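Local atomic coordinates of ABC transporter, solute-binding protein (Staphylococcus aureus, PDB entry 6LKK), a protein that binds glucose 6-phosphate in the cleft of a solute-binding-protein fold and acts as the sensor of that sugar phosphate in two-component signalling. Residues L13-L18 with V27-K32; V101-S106 with G185-Q190; E209-N214 with N272-P277. One frame throughout, in Å; residues are numbered along the deposited sequence.

Interaction 1 (L13-L18 with V27-K32); sequences LIRPIL and VKIEIK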
loop_
_atom_site.group_PDB
_atom_site.type_symbol
_atom_site.label_atom_id
_atom_site.label_comp_id
_atom_site.label_asym_id
_atom_site.label_seq_id
_atom_site.Cartn_x
_atom_site.Cartn_y
_atom_site.Cartn_z
ATOM N N LEU A 13 -6.492 -5.791 8.660
ATOM C CA LEU A 13 -6.798 -4.371 8.536
ATOM C C LEU A 13 -8.240 -4.139 8.100
ATOM O O LEU A 13 -8.887 -3.196 8.575
ATOM C CB LEU A 13 -5.839 -3.701 7.546
ATOM C CG LEU A 13 -6.075 -2.204 7.311
ATOM C CD1 LEU A 13 -5.787 -1.406 8.569
ATOM C CD2 LEU A 13 -5.238 -1.698 6.151
ATOM N N ILE A 14 -8.760 -4.966 7.192
ATOM C CA ILE A 14 -10.034 -4.684 6.547
ATOM C C ILE A 14 -11.147 -5.653 6.941
ATOM O O ILE A 14 -12.323 -5.281 6.853
ATOM C CB ILE A 14 -9.891 -4.648 5.010
ATOM C CG1 ILE A 14 -9.356 -5.977 4.473
ATOM C CG2 ILE A 14 -8.985 -3.494 4.593
ATOM C CD1 ILE A 14 -9.448 -6.099 2.960
ATOM N N ARG A 15 -10.822 -6.872 7.364
ATOM C CA ARG A 15 -11.885 -7.806 7.731
ATOM C C ARG A 15 -12.764 -7.267 8.853
ATOM O O ARG A 15 -13.996 -7.403 8.750
ATOM C CB ARG A 15 -11.276 -9.163 8.105
ATOM C CG ARG A 15 -12.290 -10.287 8.284
ATOM C CD ARG A 15 -13.034 -10.587 6.994
ATOM N NE ARG A 15 -14.311 -9.887 6.921
ATOM C CZ ARG A 15 -15.202 -10.055 5.948
ATOM N NH1 ARG A 15 -14.961 -10.898 4.953
ATOM N NH2 ARG A 15 -16.342 -9.378 5.969
ATOM N N PRO A 16 -12.234 -6.652 9.913
ATOM C CA PRO A 16 -13.130 -6.134 10.963
ATOM C C PRO A 16 -14.089 -5.056 10.481
ATOM O O PRO A 16 -15.297 -5.163 10.729
ATOM C CB PRO A 16 -12.151 -5.608 12.020
ATOM C CG PRO A 16 -10.911 -6.391 11.803
ATOM C CD PRO A 16 -10.820 -6.571 10.319
ATOM N N ILE A 17 -13.599 -4.009 9.808
ATOM C CA ILE A 17 -14.518 -2.952 9.388
ATOM C C ILE A 17 -15.502 -3.478 8.355
ATOM O O ILE A 17 -16.653 -3.031 8.304
ATOM C CB ILE A 17 -13.771 -1.716 8.849
ATOM C CG1 ILE A 17 -12.828 -2.089 7.702
ATOM C CG2 ILE A 17 -13.036 -1.004 9.978
ATOM C CD1 ILE A 17 -12.439 -0.903 6.849
ATOM N N LEU A 18 -15.084 -4.424 7.513
ATOM C CA LEU A 18 -16.033 -5.010 6.578
ATOM C C LEU A 18 -17.063 -5.859 7.311
ATOM O O LEU A 18 -18.208 -5.961 6.860
ATOM C CB LEU A 18 -15.297 -5.824 5.513
ATOM C CG LEU A 18 -14.421 -4.993 4.564
ATOM C CD1 LEU A 18 -13.647 -5.887 3.608
ATOM C CD2 LEU A 18 -15.238 -3.972 3.779
ATOM N N VAL A 27 -25.279 -7.146 4.553
ATOM C CA VAL A 27 -24.731 -7.686 3.316
ATOM C C VAL A 27 -23.521 -8.533 3.676
ATOM O O VAL A 27 -22.741 -8.163 4.560
ATOM C CB VAL A 27 -24.332 -6.565 2.331
ATOM C CG1 VAL A 27 -23.710 -7.145 1.068
ATOM C CG2 VAL A 27 -25.536 -5.698 1.987
ATOM N N LYS A 28 -23.365 -9.666 3.000
ATOM C CA LYS A 28 -22.193 -10.514 3.184
ATOM C C LYS A 28 -21.088 -10.054 2.242
ATOM O O LYS A 28 -21.315 -9.895 1.038
ATOM C CB LYS A 28 -22.529 -11.984 2.925
ATOM C CG LYS A 28 -21.359 -12.944 3.153
ATOM C CD LYS A 28 -21.216 -13.327 4.619
ATOM C CE LYS A 28 -19.837 -13.902 4.917
ATOM N NZ LYS A 28 -18.789 -12.846 5.011
ATOM N N ILE A 29 -19.895 -9.844 2.793
ATOM C CA ILE A 29 -18.737 -9.406 2.023
ATOM C C ILE A 29 -17.706 -10.523 2.015
ATOM O O ILE A 29 -17.303 -11.013 3.076
ATOM C CB ILE A 29 -18.132 -8.111 2.594
ATOM C CG1 ILE A 29 -19.111 -6.954 2.412
ATOM C CG2 ILE A 29 -16.803 -7.790 1.904
ATOM C CD1 ILE A 29 -18.704 -5.701 3.132
ATOM N N GLU A 30 -17.279 -10.913 0.820
ATOM C CA GLU A 30 -16.165 -11.829 0.635
ATOM C C GLU A 30 -14.994 -11.058 0.043
ATOM O O GLU A 30 -15.185 -10.174 -0.798
ATOM C CB GLU A 30 -16.555 -12.996 -0.279
ATOM C CG GLU A 30 -17.671 -13.867 0.286
ATOM C CD GLU A 30 -17.979 -15.075 -0.579
ATOM O OE1 GLU A 30 -17.604 -15.070 -1.771
ATOM O OE2 GLU A 30 -18.595 -16.033 -0.065
ATOM N N ILE A 31 -13.784 -11.379 0.495
ATOM C CA ILE A 31 -12.577 -10.687 0.061
ATOM C C ILE A 31 -11.755 -11.629 -0.804
ATOM O O ILE A 31 -11.574 -12.804 -0.463
ATOM C CB ILE A 31 -11.729 -10.191 1.248
ATOM C CG1 ILE A 31 -12.583 -9.401 2.246
ATOM C CG2 ILE A 31 -10.579 -9.330 0.732
ATOM C CD1 ILE A 31 -11.863 -9.090 3.544
ATOM N N LYS A 32 -11.244 -11.106 -1.913
ATOM C CA LYS A 32 -10.267 -11.804 -2.739
ATOM C C LYS A 32 -8.919 -11.125 -2.526
ATOM O O LYS A 32 -8.731 -9.970 -2.925
ATOM C CB LYS A 32 -10.675 -11.785 -4.210
ATOM C CG LYS A 32 -9.908 -12.774 -5.071
ATOM C CD LYS A 32 -10.349 -12.718 -6.527
ATOM C CE LYS A 32 -11.760 -13.266 -6.718
ATOM N NZ LYS A 32 -11.761 -14.585 -7.409
#

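Interaction 2 (V101-S106 with G185-Q190); sequences VIVVNS and GLSYEQ. With G6P (6-O-phosphono-alpha-D-glucopyranose), chain B.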
loop_
_atom_site.group_PDB
_atom_site.type_symbol
_atom_site.label_atom_id
_atom_site.label_comp_id
_atom_site.label_asym_id
_atom_site.label_seq_id
_atom_site.Cartn_x
_atom_site.Cartn_y
_atom_site.Cartn_z
ATOM N N VAL A 101 8.043 1.852 4.012
ATOM C CA VAL A 101 9.037 1.890 5.075
ATOM C C VAL A 101 10.085 0.813 4.850
ATOM O O VAL A 101 9.879 -0.150 4.109
ATOM C CB VAL A 101 8.409 1.702 6.477
ATOM C CG1 VAL A 101 7.357 2.769 6.750
ATOM C CG2 VAL A 101 7.809 0.311 6.622
ATOM N N ILE A 102 11.221 1.000 5.503
ATOM C CA ILE A 102 12.196 -0.060 5.711
ATOM C C ILE A 102 11.910 -0.686 7.065
ATOM O O ILE A 102 11.670 0.022 8.050
ATOM C CB ILE A 102 13.633 0.489 5.649
ATOM C CG1 ILE A 102 13.939 1.041 4.258
ATOM C CG2 ILE A 102 14.643 -0.597 6.030
ATOM C CD1 ILE A 102 15.211 1.859 4.198
ATOM N N VAL A 103 11.923 -2.012 7.125
ATOM C CA VAL A 103 11.800 -2.731 8.386
ATOM C C VAL A 103 13.129 -3.408 8.681
ATOM O O VAL A 103 13.760 -3.983 7.788
ATOM C CB VAL A 103 10.643 -3.749 8.366
ATOM C CG1 VAL A 103 9.308 -3.010 8.381
ATOM C CG2 VAL A 103 10.748 -4.677 7.164
ATOM N N VAL A 104 13.557 -3.315 9.935
ATOM C CA VAL A 104 14.844 -3.824 10.386
ATOM C C VAL A 104 14.598 -4.775 11.544
ATOM O O VAL A 104 13.775 -4.494 12.420
ATOM C CB VAL A 104 15.778 -2.673 10.816
ATOM C CG1 VAL A 104 17.114 -3.218 11.310
ATOM C CG2 VAL A 104 15.979 -1.694 9.669
ATOM N N ASN A 105 15.303 -5.903 11.547
ATOM C CA ASN A 105 15.234 -6.817 12.681
ATOM C C ASN A 105 16.177 -6.297 13.757
ATOM O O ASN A 105 17.396 -6.255 13.559
ATOM C CB ASN A 105 15.583 -8.243 12.267
ATOM C CG ASN A 105 15.475 -9.222 13.424
ATOM O OD1 ASN A 105 16.129 -9.054 14.453
ATOM N ND2 ASN A 105 14.622 -10.230 13.275
ATOM N N SER A 106 15.611 -5.889 14.891
ATOM C CA SER A 106 16.373 -5.225 15.938
ATOM C C SER A 106 17.140 -6.195 16.827
ATOM O O SER A 106 17.961 -5.746 17.635
ATOM C CB SER A 106 15.435 -4.365 16.788
ATOM O OG SER A 106 14.356 -5.133 17.295
ATOM N N GLY A 185 14.155 -5.242 5.332
ATOM C CA GLY A 185 13.345 -5.423 4.143
ATOM C C GLY A 185 12.562 -4.173 3.810
ATOM O O GLY A 185 12.462 -3.240 4.609
ATOM N N LEU A 186 11.998 -4.175 2.604
ATOM C CA LEU A 186 11.195 -3.065 2.104
ATOM C C LEU A 186 9.720 -3.424 2.235
ATOM O O LEU A 186 9.245 -4.368 1.595
ATOM C CB LEU A 186 11.555 -2.750 0.654
ATOM C CG LEU A 186 13.019 -2.402 0.378
ATOM C CD1 LEU A 186 13.156 -1.870 -1.037
ATOM C CD2 LEU A 186 13.566 -1.394 1.378
ATOM N N SER A 187 9.000 -2.666 3.056
ATOM C CA SER A 187 7.640 -3.016 3.452
ATOM C C SER A 187 6.789 -1.750 3.415
ATOM O O SER A 187 7.107 -0.769 2.733
ATOM C CB SER A 187 7.659 -3.692 4.833
ATOM O OG SER A 187 6.358 -4.048 5.258
ATOM N N TYR A 188 5.671 -1.771 4.138
ATOM C CA TYR A 188 4.827 -0.595 4.275
ATOM C C TYR A 188 4.329 -0.513 5.711
ATOM O O TYR A 188 4.371 -1.486 6.467
ATOM C CB TYR A 188 3.658 -0.600 3.278
ATOM C CG TYR A 188 2.677 -1.744 3.412
ATOM C CD1 TYR A 188 2.923 -2.972 2.813
ATOM C CD2 TYR A 188 1.489 -1.586 4.113
ATOM C CE1 TYR A 188 2.024 -4.010 2.920
ATOM C CE2 TYR A 188 0.582 -2.621 4.226
ATOM C CZ TYR A 188 0.854 -3.834 3.629
ATOM O OH TYR A 188 -0.044 -4.871 3.738
ATOM N N GLU A 189 3.843 0.674 6.070
ATOM C CA GLU A 189 3.685 1.036 7.474
ATOM C C GLU A 189 2.772 0.067 8.222
ATOM O O GLU A 189 3.103 -0.381 9.327
ATOM C CB GLU A 189 3.149 2.462 7.567
ATOM C CG GLU A 189 3.184 3.048 8.958
ATOM C CD GLU A 189 2.849 4.519 8.957
ATOM O OE1 GLU A 189 1.681 4.861 8.669
ATOM O OE2 GLU A 189 3.755 5.336 9.221
ATOM N N GLN A 190 1.602 -0.246 7.659
ATOM C CA GLN A 190 0.637 -1.064 8.395
ATOM C C GLN A 190 1.138 -2.491 8.589
ATOM O O GLN A 190 0.906 -3.097 9.641
ATOM C CB GLN A 190 -0.716 -1.070 7.675
ATOM C CG GLN A 190 -1.618 0.082 8.055
ATOM C CD GLN A 190 -1.871 0.143 9.546
ATOM O OE1 GLN A 190 -2.255 -0.854 10.162
ATOM N NE2 GLN A 190 -1.627 1.303 10.142
HETATM C C1 G6P B . 0.964 -1.176 -0.705
HETATM C C2 G6P B . -0.336 -0.368 -0.473
HETATM C C3 G6P B . -1.410 -1.110 0.232
HETATM C C4 G6P B . -1.431 -2.518 -0.167
HETATM C C5 G6P B . -0.160 -3.197 0.334
HETATM C C6 G6P B . -0.076 -4.598 -0.182
HETATM O O1 G6P B . 2.066 -0.451 -0.248
HETATM O O2 G6P B . -0.045 0.827 0.271
HETATM O O3 G6P B . -2.723 -0.489 -0.115
HETATM O O4 G6P B . -2.571 -3.192 0.422
HETATM O O5 G6P B . 1.070 -2.501 -0.091
HETATM O O6 G6P B . -0.105 -4.564 -1.591
HETATM P P G6P B . 1.068 -5.406 -2.471
HETATM O O1P G6P B . 0.713 -5.293 -3.943
HETATM O O2P G6P B . 1.080 -6.888 -2.047
HETATM O O3P G6P B . 2.400 -4.798 -2.228
#

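Interaction 3 (E209-N214 with N272-P277); sequences EGTMLN and NIPLIP. With G6P (6-O-phosphono-alpha-D-glucopyranose), chain B.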
loop_
_atom_site.group_PDB
_atom_site.type_symbol
_atom_site.label_atom_id
_atom_site.label_comp_id
_atom_site.label_asym_id
_atom_site.label_seq_id
_atom_site.Cartn_x
_atom_site.Cartn_y
_atom_site.Cartn_z
ATOM N N GLU A 209 16.431 9.545 2.785
ATOM C CA GLU A 209 16.587 10.062 1.429
ATOM C C GLU A 209 15.262 10.445 0.787
ATOM O O GLU A 209 15.265 11.135 -0.237
ATOM C CB GLU A 209 17.281 9.040 0.529
ATOM C CG GLU A 209 18.655 8.604 1.002
ATOM C CD GLU A 209 18.605 7.417 1.941
ATOM O OE1 GLU A 209 17.491 7.031 2.363
ATOM O OE2 GLU A 209 19.681 6.866 2.254
ATOM N N GLY A 210 14.142 10.013 1.354
ATOM C CA GLY A 210 12.855 10.235 0.734
ATOM C C GLY A 210 11.974 9.015 0.862
ATOM O O GLY A 210 12.296 7.940 0.346
ATOM N N THR A 211 10.853 9.187 1.551
ATOM C CA THR A 211 9.898 8.119 1.806
ATOM C C THR A 211 8.719 8.255 0.852
ATOM O O THR A 211 8.102 9.322 0.769
ATOM C CB THR A 211 9.425 8.180 3.260
ATOM O OG1 THR A 211 10.549 8.003 4.132
ATOM C CG2 THR A 211 8.382 7.115 3.550
ATOM N N MET A 212 8.414 7.180 0.131
ATOM C CA MET A 212 7.264 7.179 -0.764
ATOM C C MET A 212 5.973 7.100 0.042
ATOM O O MET A 212 5.838 6.255 0.933
ATOM C CB MET A 212 7.356 6.000 -1.734
ATOM C CG MET A 212 6.223 5.912 -2.744
ATOM S SD MET A 212 6.108 7.360 -3.807
ATOM C CE MET A 212 7.708 7.289 -4.599
ATOM N N LEU A 213 5.017 7.977 -0.271
ATOM C CA LEU A 213 3.698 7.955 0.356
ATOM C C LEU A 213 2.694 7.411 -0.651
ATOM O O LEU A 213 2.400 8.060 -1.661
ATOM C CB LEU A 213 3.283 9.344 0.835
ATOM C CG LEU A 213 1.950 9.404 1.589
ATOM C CD1 LEU A 213 2.034 8.654 2.909
ATOM C CD2 LEU A 213 1.522 10.842 1.821
ATOM N N ASN A 214 2.166 6.224 -0.373
ATOM C CA ASN A 214 1.128 5.648 -1.213
ATOM C C ASN A 214 -0.213 6.285 -0.883
ATOM O O ASN A 214 -0.601 6.368 0.286
ATOM C CB ASN A 214 1.033 4.137 -1.007
ATOM C CG ASN A 214 2.313 3.413 -1.345
ATOM O OD1 ASN A 214 3.214 3.973 -1.969
ATOM N ND2 ASN A 214 2.397 2.150 -0.940
ATOM N N ASN A 272 6.644 14.497 10.236
ATOM C CA ASN A 272 7.972 14.064 10.651
ATOM C C ASN A 272 8.555 13.003 9.726
ATOM O O ASN A 272 9.588 12.409 10.055
ATOM C CB ASN A 272 7.925 13.536 12.086
ATOM C CG ASN A 272 7.399 14.564 13.067
ATOM O OD1 ASN A 272 6.431 14.316 13.788
ATOM N ND2 ASN A 272 8.035 15.731 13.098
ATOM N N ILE A 273 7.924 12.750 8.590
ATOM C CA ILE A 273 8.420 11.797 7.599
ATOM C C ILE A 273 9.026 12.590 6.450
ATOM O O ILE A 273 8.377 13.519 5.947
ATOM C CB ILE A 273 7.296 10.872 7.090
ATOM C CG1 ILE A 273 6.774 9.995 8.231
ATOM C CG2 ILE A 273 7.789 10.016 5.923
ATOM C CD1 ILE A 273 5.539 9.179 7.879
ATOM N N PRO A 274 10.252 12.277 6.008
ATOM C CA PRO A 274 10.803 12.971 4.839
ATOM C C PRO A 274 10.203 12.449 3.547
ATOM O O PRO A 274 10.737 11.523 2.927
ATOM C CB PRO A 274 12.304 12.683 4.932
ATOM C CG PRO A 274 12.392 11.382 5.634
ATOM C CD PRO A 274 11.204 11.299 6.566
ATOM N N LEU A 275 9.089 13.038 3.136
ATOM C CA LEU A 275 8.362 12.554 1.975
ATOM C C LEU A 275 9.068 12.963 0.691
ATOM O O LEU A 275 9.624 14.059 0.591
ATOM C CB LEU A 275 6.937 13.101 1.979
ATOM C CG LEU A 275 6.093 12.702 3.186
ATOM C CD1 LEU A 275 4.786 13.471 3.195
ATOM C CD2 LEU A 275 5.833 11.206 3.171
ATOM N N ILE A 276 9.047 12.070 -0.291
ATOM C CA ILE A 276 9.487 12.427 -1.635
ATOM C C ILE A 276 8.476 13.436 -2.162
ATOM O O ILE A 276 7.288 13.103 -2.282
ATOM C CB ILE A 276 9.580 11.201 -2.554
ATOM C CG1 ILE A 276 10.538 10.164 -1.971
ATOM C CG2 ILE A 276 10.050 11.615 -3.943
ATOM C CD1 ILE A 276 10.368 8.796 -2.561
ATOM N N PRO A 277 8.873 14.667 -2.472
ATOM C CA PRO A 277 7.902 15.622 -3.010
ATOM C C PRO A 277 7.451 15.205 -4.399
ATOM O O PRO A 277 8.177 14.537 -5.140
ATOM C CB PRO A 277 8.678 16.942 -3.040
ATOM C CG PRO A 277 10.091 16.524 -3.229
ATOM C CD PRO A 277 10.241 15.217 -2.482
HETATM C C1 G6P B . 0.964 -1.176 -0.705
HETATM C C2 G6P B . -0.336 -0.368 -0.473
HETATM C C3 G6P B . -1.410 -1.110 0.232
HETATM C C4 G6P B . -1.431 -2.518 -0.167
HETATM C C5 G6P B . -0.160 -3.197 0.334
HETATM C C6 G6P B . -0.076 -4.598 -0.182
HETATM O O1 G6P B . 2.066 -0.451 -0.248
HETATM O O2 G6P B . -0.045 0.827 0.271
HETATM O O3 G6P B . -2.723 -0.489 -0.115
HETATM O O4 G6P B . -2.571 -3.192 0.422
HETATM O O5 G6P B . 1.070 -2.501 -0.091
HETATM O O6 G6P B . -0.105 -4.564 -1.591
HETATM P P G6P B . 1.068 -5.406 -2.471
HETATM O O1P G6P B . 0.713 -5.293 -3.943
HETATM O O2P G6P B . 1.080 -6.888 -2.047
HETATM O O3P G6P B . 2.400 -4.798 -2.228
HETATM O O HOH W 1 5.840 10.532 -1.676
#

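Interaction 1 (L13-L18 with V27-K32)
The 13-18 part of helix 11-25 runs almost antiparallel to residues 28-32 of the strand that follows, at 169° with the two short axes 9.9 Å apart, and branched side chains fill the gap. The main bump is Ile-31. Its CD1 enters the hollow framed by Ile-14, Arg-15 and Leu-18, lying 3.7 Å from Leu-18 CD1 and 3.9 Å from Ile-14 CD1, while the CD methylene of Arg-15 closes a third side. Leu-18 answers as a wedge from the helix: CD1 faces Ile-31, whereas CD2 lies 3.9 Å from CD1 of Ile-29, which crosses it at about a right angle. Beside this apolar fit, Arg-15 sets out with CG anti to the backbone N, then bends twice to bring its tip alongside the strand. Arg-15 NH1 donates to Ile-29 O at 3.0 Å and 166°, with the oxygen in the guanidinium plane but the donor above the carbonyl plane; NH2 adds a weak bond. Ile-29 O also accepts from Lys-28 NZ at 3.1 Å. Arg-15 NH1 and Lys-28 NZ thus come within 4.3 Å, a repulsion probably eased by Glu-22, whose carboxylate forms salt bridges with both side chains. Strand 28-33 itself pairs in parallel with strand 2-7, so the helix lies on the sheet formed by the strands on either side of it in sequence, as in a classical beta-alpha-beta unit.

Interaction 2 (V101-S106 with G185-Q190)
Gly-185 enters the segment pairing by using both its backbone polar groups on Val-103: its N donates to Val-103 O at 2.8 Å, and its O receives Val-103 N in the carbonyl plane. That oxygen also meets the CA-H of Ile-102. Leu-186 follows in a non-hydrogen-bonded antiparallel pair with Ile-102; the two side chains lie side by side and point the same way, Leu-186 CD2 reaching Ile-102 CG1 at 3.8 Å. Ser-187 forms the next hydrogen-bonded pair, with Val-101. Ser-187 N lies nearly along the C=O axis of Val-101, 2.9 Å from Val-101 O (171°), whereas the return bond, Val-101 N to Ser-187 O, comes from above the carbonyl plane; His-143 NE2 is a second donor to this oxygen. The serine's CB, meanwhile, rests on both methyls of Val-103. At Tyr-188, the N-cap position of the next helix, the chain turns. Val-101 CG2 packs on the tyrosine's carbonyl carbon at 3.7 Å, and the ring swings away from the strand pair to offer a face to glucose 6-phosphate, whose O5 lies 3.4 Å above the ring plane, toward the rim. Glu-189 makes a salt bridge to Lys-253 and a hydrogen bond to Tyr-206. Tyr-188 thus meets the sugar by ring-face contact, complementing polar partners such as Thr-170 and Asp-216, and the main-chain bonds of the strand pair fix the start of helix 189-197 and so, probably, the placing of that ring face.

Interaction 3 (E209-N214 with N272-P277)
Pro-274 O is held twice by the segment opposite: Thr-211 N donates to it at 2.7 Å and 160°, in the carbonyl plane, and the CA-H of Gly-210 adds a contact at 3.3 Å, CA to O. The carbonyl of Thr-211 is gripped in a similar way, by Ile-276 N at 3.1 Å from Thr-211 O and by the CA-H of Leu-275. These bonds make a single beta bridge, Thr-211 with Leu-275, beside the inverse gamma turn centred on Pro-274 and just ahead of strand 213-221 in the mixed sheet of this solute-binding-protein fold. A water continues it, accepting from Leu-213 N and donating to Ile-276 O. Side chains seal the crossing. At the phi of Gly-210, 139°, a CB would be jammed against the carbonyl of Glu-209 and would also fall on Ile-276 CG1, which lies 3.4 Å from Gly-210 C. Met-212, bent twice along its chain, brings CE to Ile-276 CD1. On the other flank Ile-273 crosses Thr-211 at about a right angle, CG2 of Ile-273 3.6 Å from CB of Thr-211. Further along, Asn-214 ND2 donates to O2 of glucose 6-phosphate at 3.0 Å and 170°, while Gln-142 NE2 holds Asn-214 OD1 and so helps fix the amide's rotation.

The three contacts follow one another along the chain, each closing before the next opens, and all reach the same mixed sheet. Interaction 1 comes first, near the N-terminus of the chain, with its centre about 26 Å from that of interaction 2 and about 30 Å from that of interaction 3, which is across the chain's centre. It nevertheless touches interaction 2, where Leu-13 packs on Gln-190. Interactions 2 and 3 are closer, with centres about 14 Å apart, on strand 92-105 and at the start of its neighbour, strand 213-221. Both carry a residue to glucose 6-phosphate, Tyr-188 from one and Asn-214 from the other, so the pocket is assembled from segments distant in sequence.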